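Local coordinates for putative gdp-fucose protein o-fucosyltransferase 1 (Caenorhabditis elegans, PDB 3ZY2) that belongs to the GT-B clan of glycosyltransferases, enzymes built from two Rossmann-like domains, and carries guanosine-5'-diphosphate in its pocket, at residues F133-G145 against W157-F171. Sequence-based numbering, arbitrary orientation.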
loop_
_atom_site.group_PDB
_atom_site.type_symbol
_atom_site.label_atom_id
_atom_site.label_comp_id
_atom_site.label_asym_id
_atom_site.label_seq_id
_atom_site.Cartn_x
_atom_site.Cartn_y
_atom_site.Cartn_z
ATOM N N PHE A 133 -11.630 -0.600 14.624
ATOM C CA PHE A 133 -11.611 -1.859 13.901
ATOM C C PHE A 133 -11.093 -2.990 14.776
ATOM O O PHE A 133 -10.225 -2.775 15.620
ATOM C CB PHE A 133 -10.766 -1.737 12.628
ATOM C CG PHE A 133 -11.313 -0.736 11.642
ATOM C CD1 PHE A 133 -12.439 -1.039 10.881
ATOM C CD2 PHE A 133 -10.722 0.512 11.509
ATOM C CE1 PHE A 133 -12.958 -0.107 9.982
ATOM C CE2 PHE A 133 -11.226 1.440 10.617
ATOM C CZ PHE A 133 -12.341 1.128 9.851
ATOM N N VAL A 134 -11.617 -4.191 14.553
ATOM C CA VAL A 134 -11.297 -5.344 15.416
ATOM C C VAL A 134 -10.590 -6.496 14.687
ATOM O O VAL A 134 -10.327 -7.550 15.274
ATOM C CB VAL A 134 -12.559 -5.881 16.108
ATOM C CG1 VAL A 134 -13.269 -4.775 16.893
ATOM C CG2 VAL A 134 -13.492 -6.544 15.103
ATOM N N GLY A 135 -10.292 -6.289 13.407
ATOM C CA GLY A 135 -9.671 -7.320 12.564
ATOM C C GLY A 135 -9.485 -6.796 11.154
ATOM O O GLY A 135 -9.982 -5.717 10.820
ATOM N N ASP A 136 -8.789 -7.579 10.332
ATOM C CA ASP A 136 -8.436 -7.179 8.977
ATOM C C ASP A 136 -8.918 -8.168 7.921
ATOM O O ASP A 136 -9.016 -9.375 8.185
ATOM C CB ASP A 136 -6.926 -6.927 8.873
ATOM C CG ASP A 136 -6.491 -5.652 9.597
ATOM O OD1 ASP A 136 -7.310 -4.721 9.776
ATOM O OD2 ASP A 136 -5.309 -5.567 9.970
ATOM N N GLU A 137 -9.276 -7.626 6.753
ATOM C CA GLU A 137 -9.554 -8.409 5.542
ATOM C C GLU A 137 -8.705 -7.880 4.391
ATOM O O GLU A 137 -8.562 -6.670 4.228
ATOM C CB GLU A 137 -11.043 -8.379 5.161
ATOM C CG GLU A 137 -11.978 -9.070 6.161
ATOM C CD GLU A 137 -12.019 -10.601 6.049
ATOM O OE1 GLU A 137 -11.602 -11.162 5.005
ATOM O OE2 GLU A 137 -12.508 -11.245 7.014
ATOM N N TYR A 138 -8.124 -8.789 3.612
ATOM C CA TYR A 138 -7.237 -8.431 2.500
ATOM C C TYR A 138 -7.876 -8.759 1.165
ATOM O O TYR A 138 -8.625 -9.728 1.066
ATOM C CB TYR A 138 -5.892 -9.154 2.648
ATOM C CG TYR A 138 -5.319 -8.974 4.029
ATOM C CD1 TYR A 138 -4.848 -7.731 4.450
ATOM C CD2 TYR A 138 -5.256 -10.036 4.919
ATOM C CE1 TYR A 138 -4.353 -7.554 5.740
ATOM C CE2 TYR A 138 -4.746 -9.875 6.199
ATOM C CZ TYR A 138 -4.291 -8.631 6.600
ATOM O OH TYR A 138 -3.797 -8.498 7.882
ATOM N N PHE A 139 -7.607 -7.935 0.152
ATOM C CA PHE A 139 -8.204 -8.133 -1.173
ATOM C C PHE A 139 -7.186 -8.118 -2.318
ATOM O O PHE A 139 -7.557 -8.260 -3.490
ATOM C CB PHE A 139 -9.336 -7.117 -1.435
ATOM C CG PHE A 139 -8.894 -5.685 -1.372
ATOM C CD1 PHE A 139 -8.280 -5.078 -2.467
ATOM C CD2 PHE A 139 -9.102 -4.928 -0.217
ATOM C CE1 PHE A 139 -7.863 -3.745 -2.407
ATOM C CE2 PHE A 139 -8.691 -3.591 -0.147
ATOM C CZ PHE A 139 -8.075 -2.995 -1.240
ATOM N N GLY A 140 -5.910 -7.961 -1.969
ATOM C CA GLY A 140 -4.822 -7.964 -2.946
ATOM C C GLY A 140 -4.685 -9.236 -3.767
ATOM O O GLY A 140 -4.121 -9.209 -4.858
ATOM N N ASP A 141 -5.208 -10.345 -3.247
ATOM C CA ASP A 141 -5.130 -11.632 -3.936
ATOM C C ASP A 141 -6.262 -11.832 -4.948
ATOM O O ASP A 141 -6.255 -12.801 -5.714
ATOM C CB ASP A 141 -5.092 -12.789 -2.931
ATOM C CG ASP A 141 -6.206 -12.709 -1.903
ATOM O OD1 ASP A 141 -7.398 -12.795 -2.284
ATOM O OD2 ASP A 141 -5.883 -12.575 -0.702
ATOM N N ILE A 142 -7.235 -10.920 -4.946
ATOM C CA ILE A 142 -8.304 -10.965 -5.936
ATOM C C ILE A 142 -7.725 -10.518 -7.283
ATOM O O ILE A 142 -7.175 -9.418 -7.385
ATOM C CB ILE A 142 -9.534 -10.104 -5.516
ATOM C CG1 ILE A 142 -10.083 -10.580 -4.162
ATOM C CG2 ILE A 142 -10.633 -10.140 -6.597
ATOM C CD1 ILE A 142 -11.187 -9.704 -3.569
ATOM N N PRO A 143 -7.815 -11.391 -8.309
ATOM C CA PRO A 143 -7.287 -11.082 -9.636
ATOM C C PRO A 143 -7.919 -9.809 -10.182
ATOM O O PRO A 143 -9.146 -9.713 -10.255
ATOM C CB PRO A 143 -7.713 -12.296 -10.474
ATOM C CG PRO A 143 -7.865 -13.402 -9.485
ATOM C CD PRO A 143 -8.409 -12.741 -8.259
ATOM N N GLY A 144 -7.084 -8.833 -10.528
ATOM C CA GLY A 144 -7.559 -7.570 -11.098
ATOM C C GLY A 144 -7.770 -6.457 -10.088
ATOM O O GLY A 144 -8.077 -5.320 -10.469
ATOM N N GLY A 145 -7.611 -6.781 -8.806
ATOM C CA GLY A 145 -7.775 -5.819 -7.711
ATOM C C GLY A 145 -9.116 -5.108 -7.736
ATOM O O GLY A 145 -10.172 -5.741 -7.839
ATOM N N TRP A 157 -15.014 -10.712 -5.898
ATOM C CA TRP A 157 -15.311 -9.907 -4.723
ATOM C C TRP A 157 -16.563 -10.425 -4.018
ATOM O O TRP A 157 -16.604 -10.462 -2.792
ATOM C CB TRP A 157 -15.509 -8.444 -5.113
ATOM C CG TRP A 157 -14.246 -7.663 -5.257
ATOM C CD1 TRP A 157 -13.464 -7.560 -6.374
ATOM C CD2 TRP A 157 -13.617 -6.857 -4.250
ATOM N NE1 TRP A 157 -12.387 -6.741 -6.125
ATOM C CE2 TRP A 157 -12.451 -6.300 -4.828
ATOM C CE3 TRP A 157 -13.916 -6.560 -2.910
ATOM C CZ2 TRP A 157 -11.593 -5.462 -4.117
ATOM C CZ3 TRP A 157 -13.056 -5.731 -2.203
ATOM C CH2 TRP A 157 -11.914 -5.181 -2.810
ATOM N N LEU A 158 -17.578 -10.812 -4.798
ATOM C CA LEU A 158 -18.821 -11.357 -4.247
ATOM C C LEU A 158 -18.589 -12.747 -3.664
ATOM O O LEU A 158 -19.170 -13.109 -2.636
ATOM C CB LEU A 158 -19.916 -11.415 -5.323
ATOM C CG LEU A 158 -21.369 -11.527 -4.854
ATOM C CD1 LEU A 158 -21.885 -10.164 -4.420
ATOM C CD2 LEU A 158 -22.260 -12.127 -5.940
ATOM N N GLU A 159 -17.749 -13.520 -4.352
ATOM C CA GLU A 159 -17.308 -14.835 -3.909
ATOM C C GLU A 159 -16.552 -14.703 -2.584
ATOM O O GLU A 159 -16.852 -15.410 -1.622
ATOM C CB GLU A 159 -16.431 -15.462 -5.003
ATOM C CG GLU A 159 -15.665 -16.733 -4.641
ATOM C CD GLU A 159 -14.443 -16.947 -5.542
ATOM O OE1 GLU A 159 -14.581 -16.871 -6.788
ATOM O OE2 GLU A 159 -13.337 -17.174 -4.999
ATOM N N LYS A 160 -15.601 -13.773 -2.525
ATOM C CA LYS A 160 -14.782 -13.626 -1.322
ATOM C C LYS A 160 -15.491 -12.902 -0.159
ATOM O O LYS A 160 -15.342 -13.298 1.001
ATOM C CB LYS A 160 -13.430 -12.983 -1.642
ATOM C CG LYS A 160 -12.485 -13.001 -0.454
ATOM C CD LYS A 160 -11.107 -12.485 -0.775
ATOM C CE LYS A 160 -10.215 -12.609 0.455
ATOM N NZ LYS A 160 -8.787 -12.261 0.196
ATOM N N PHE A 161 -16.267 -11.861 -0.459
ATOM C CA PHE A 161 -16.943 -11.100 0.607
ATOM C C PHE A 161 -18.467 -11.049 0.479
ATOM O O PHE A 161 -19.017 -10.018 0.074
ATOM C CB PHE A 161 -16.383 -9.676 0.717
ATOM C CG PHE A 161 -14.887 -9.619 0.888
ATOM C CD1 PHE A 161 -14.284 -10.086 2.055
ATOM C CD2 PHE A 161 -14.083 -9.100 -0.117
ATOM C CE1 PHE A 161 -12.905 -10.039 2.212
ATOM C CE2 PHE A 161 -12.690 -9.045 0.031
ATOM C CZ PHE A 161 -12.106 -9.519 1.201
ATOM N N PRO A 162 -19.158 -12.151 0.841
ATOM C CA PRO A 162 -20.622 -12.161 0.786
ATOM C C PRO A 162 -21.236 -11.179 1.781
ATOM O O PRO A 162 -20.636 -10.881 2.819
ATOM C CB PRO A 162 -20.987 -13.603 1.174
ATOM C CG PRO A 162 -19.717 -14.387 1.027
ATOM C CD PRO A 162 -18.623 -13.430 1.342
ATOM N N SER A 163 -22.435 -10.704 1.460
ATOM C CA SER A 163 -23.126 -9.687 2.244
ATOM C C SER A 163 -23.456 -10.105 3.674
ATOM O O SER A 163 -23.414 -9.278 4.581
ATOM C CB SER A 163 -24.413 -9.263 1.530
ATOM O OG SER A 163 -24.336 -9.509 0.131
ATOM N N GLU A 164 -23.786 -11.383 3.880
ATOM C CA GLU A 164 -24.218 -11.855 5.197
ATOM C C GLU A 164 -23.139 -11.723 6.287
ATOM O O GLU A 164 -23.418 -11.210 7.382
ATOM C CB GLU A 164 -24.755 -13.294 5.115
ATOM C CG GLU A 164 -25.190 -13.906 6.459
ATOM C CD GLU A 164 -26.599 -13.517 6.908
ATOM O OE1 GLU A 164 -27.066 -12.389 6.618
ATOM O OE2 GLU A 164 -27.251 -14.358 7.571
ATOM N N GLU A 165 -21.925 -12.181 5.987
ATOM C CA GLU A 165 -20.803 -12.046 6.915
ATOM C C GLU A 165 -20.132 -10.678 6.809
ATOM O O GLU A 165 -19.608 -10.168 7.816
ATOM C CB GLU A 165 -19.769 -13.155 6.701
ATOM C CG GLU A 165 -18.569 -13.124 7.679
ATOM C CD GLU A 165 -18.955 -13.283 9.158
ATOM O OE1 GLU A 165 -19.927 -14.010 9.461
ATOM O OE2 GLU A 165 -18.284 -12.670 10.021
ATOM N N TYR A 166 -20.158 -10.092 5.603
ATOM C CA TYR A 166 -19.502 -8.797 5.323
ATOM C C TYR A 166 -20.501 -7.744 4.841
ATOM O O TYR A 166 -20.500 -7.355 3.659
ATOM C CB TYR A 166 -18.364 -8.951 4.309
ATOM C CG TYR A 166 -17.332 -9.957 4.729
ATOM C CD1 TYR A 166 -16.349 -9.616 5.655
ATOM C CD2 TYR A 166 -17.344 -11.255 4.215
ATOM C CE1 TYR A 166 -15.405 -10.537 6.068
ATOM C CE2 TYR A 166 -16.399 -12.185 4.611
ATOM C CZ TYR A 166 -15.426 -11.820 5.532
ATOM O OH TYR A 166 -14.499 -12.752 5.931
ATOM N N PRO A 167 -21.360 -7.267 5.756
ATOM C CA PRO A 167 -22.377 -6.293 5.377
ATOM C C PRO A 167 -21.763 -4.953 4.975
ATOM O O PRO A 167 -22.375 -4.206 4.203
ATOM C CB PRO A 167 -23.214 -6.139 6.652
ATOM C CG PRO A 167 -22.367 -6.659 7.755
ATOM C CD PRO A 167 -21.518 -7.716 7.154
ATOM N N VAL A 168 -20.582 -4.661 5.513
ATOM C CA VAL A 168 -19.920 -3.375 5.262
ATOM C C VAL A 168 -18.452 -3.600 4.921
ATOM O O VAL A 168 -17.697 -4.127 5.733
ATOM C CB VAL A 168 -20.027 -2.391 6.467
ATOM C CG1 VAL A 168 -19.248 -1.081 6.147
ATOM C CG2 VAL A 168 -21.487 -2.081 6.818
ATOM N N LEU A 169 -18.028 -3.188 3.726
ATOM C CA LEU A 169 -16.614 -3.177 3.401
ATOM C C LEU A 169 -16.096 -1.805 3.788
ATOM O O LEU A 169 -16.607 -0.799 3.297
ATOM C CB LEU A 169 -16.389 -3.411 1.897
ATOM C CG LEU A 169 -16.396 -4.781 1.210
ATOM C CD1 LEU A 169 -17.073 -5.924 1.995
ATOM C CD2 LEU A 169 -16.958 -4.687 -0.188
ATOM N N ALA A 170 -15.101 -1.751 4.666
ATOM C CA ALA A 170 -14.573 -0.482 5.164
ATOM C C ALA A 170 -13.117 -0.299 4.788
ATOM O O ALA A 170 -12.282 -1.104 5.158
ATOM C CB ALA A 170 -14.746 -0.394 6.676
ATOM N N PHE A 171 -12.816 0.772 4.057
ATOM C CA PHE A 171 -11.473 1.025 3.522
ATOM C C PHE A 171 -10.867 2.304 4.125
ATOM O O PHE A 171 -11.452 3.390 4.006
ATOM C CB PHE A 171 -11.546 1.207 2.002
ATOM C CG PHE A 171 -12.129 0.042 1.246
ATOM C CD1 PHE A 171 -13.513 -0.054 1.017
ATOM C CD2 PHE A 171 -11.295 -0.929 0.678
ATOM C CE1 PHE A 171 -14.043 -1.100 0.287
ATOM C CE2 PHE A 171 -11.826 -1.969 -0.051
ATOM C CZ PHE A 171 -13.189 -2.083 -0.238
#
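E137 leaves strand 135-138 and lies along the edges of F161 and Y166, two rings that pack on each other. Its CB rests 3.9 Å from F161 CE1, and CG lies 3.7 Å from Y166 CE1. The chain then bends (chi2 -79°), which brings the carboxylate back against both rings, steeply tilted to each. OE1 sits at the rim of F161, in the ring plane, 3.3 Å from CE1. OE2 accepts from Y166 OH at 2.7 Å, the hydroxyl standing above the carboxylate plane, 52° out of it. This buried acid also serves the dimer: OE1 makes a salt bridge to R237 of the second subunit, whose T235 hydrogen-bonds Y166 OH.

K160 stretches out extended, laying CG over one face of F161 and passing CD by I142 CD1. Its ammonium group bridges two acceptors of segment 133-145, Y138 O at 2.7 Å and D141 OD1 at 2.9 Å, the latter through the syn lone pair and as a salt bridge. D141 and I142 belong to the type I turn that begins at F139, so the lysine ties that turn to the end of helix 157-160. I142 CD1 sits over W157, 3.8 Å from the centroid of the five-membered ring, a CH-pi contact. W157 NE1 donates to G145 O at 3.0 Å, nearly straight (168°) and in the indole plane. The far end of that indole lies over one face of F139, and F139 also touches the edge of F171, giving a three-ring aromatic cluster.

This is the edge of the six-stranded parallel sheet in one Rossmann-like GT-B domain: strand 135-138 and its turn pack on the helix-and-loop connection into strand 168-171, with F97 of the intervening strand 95-98 edge-to-face with F161 and helix 20-37 against W157.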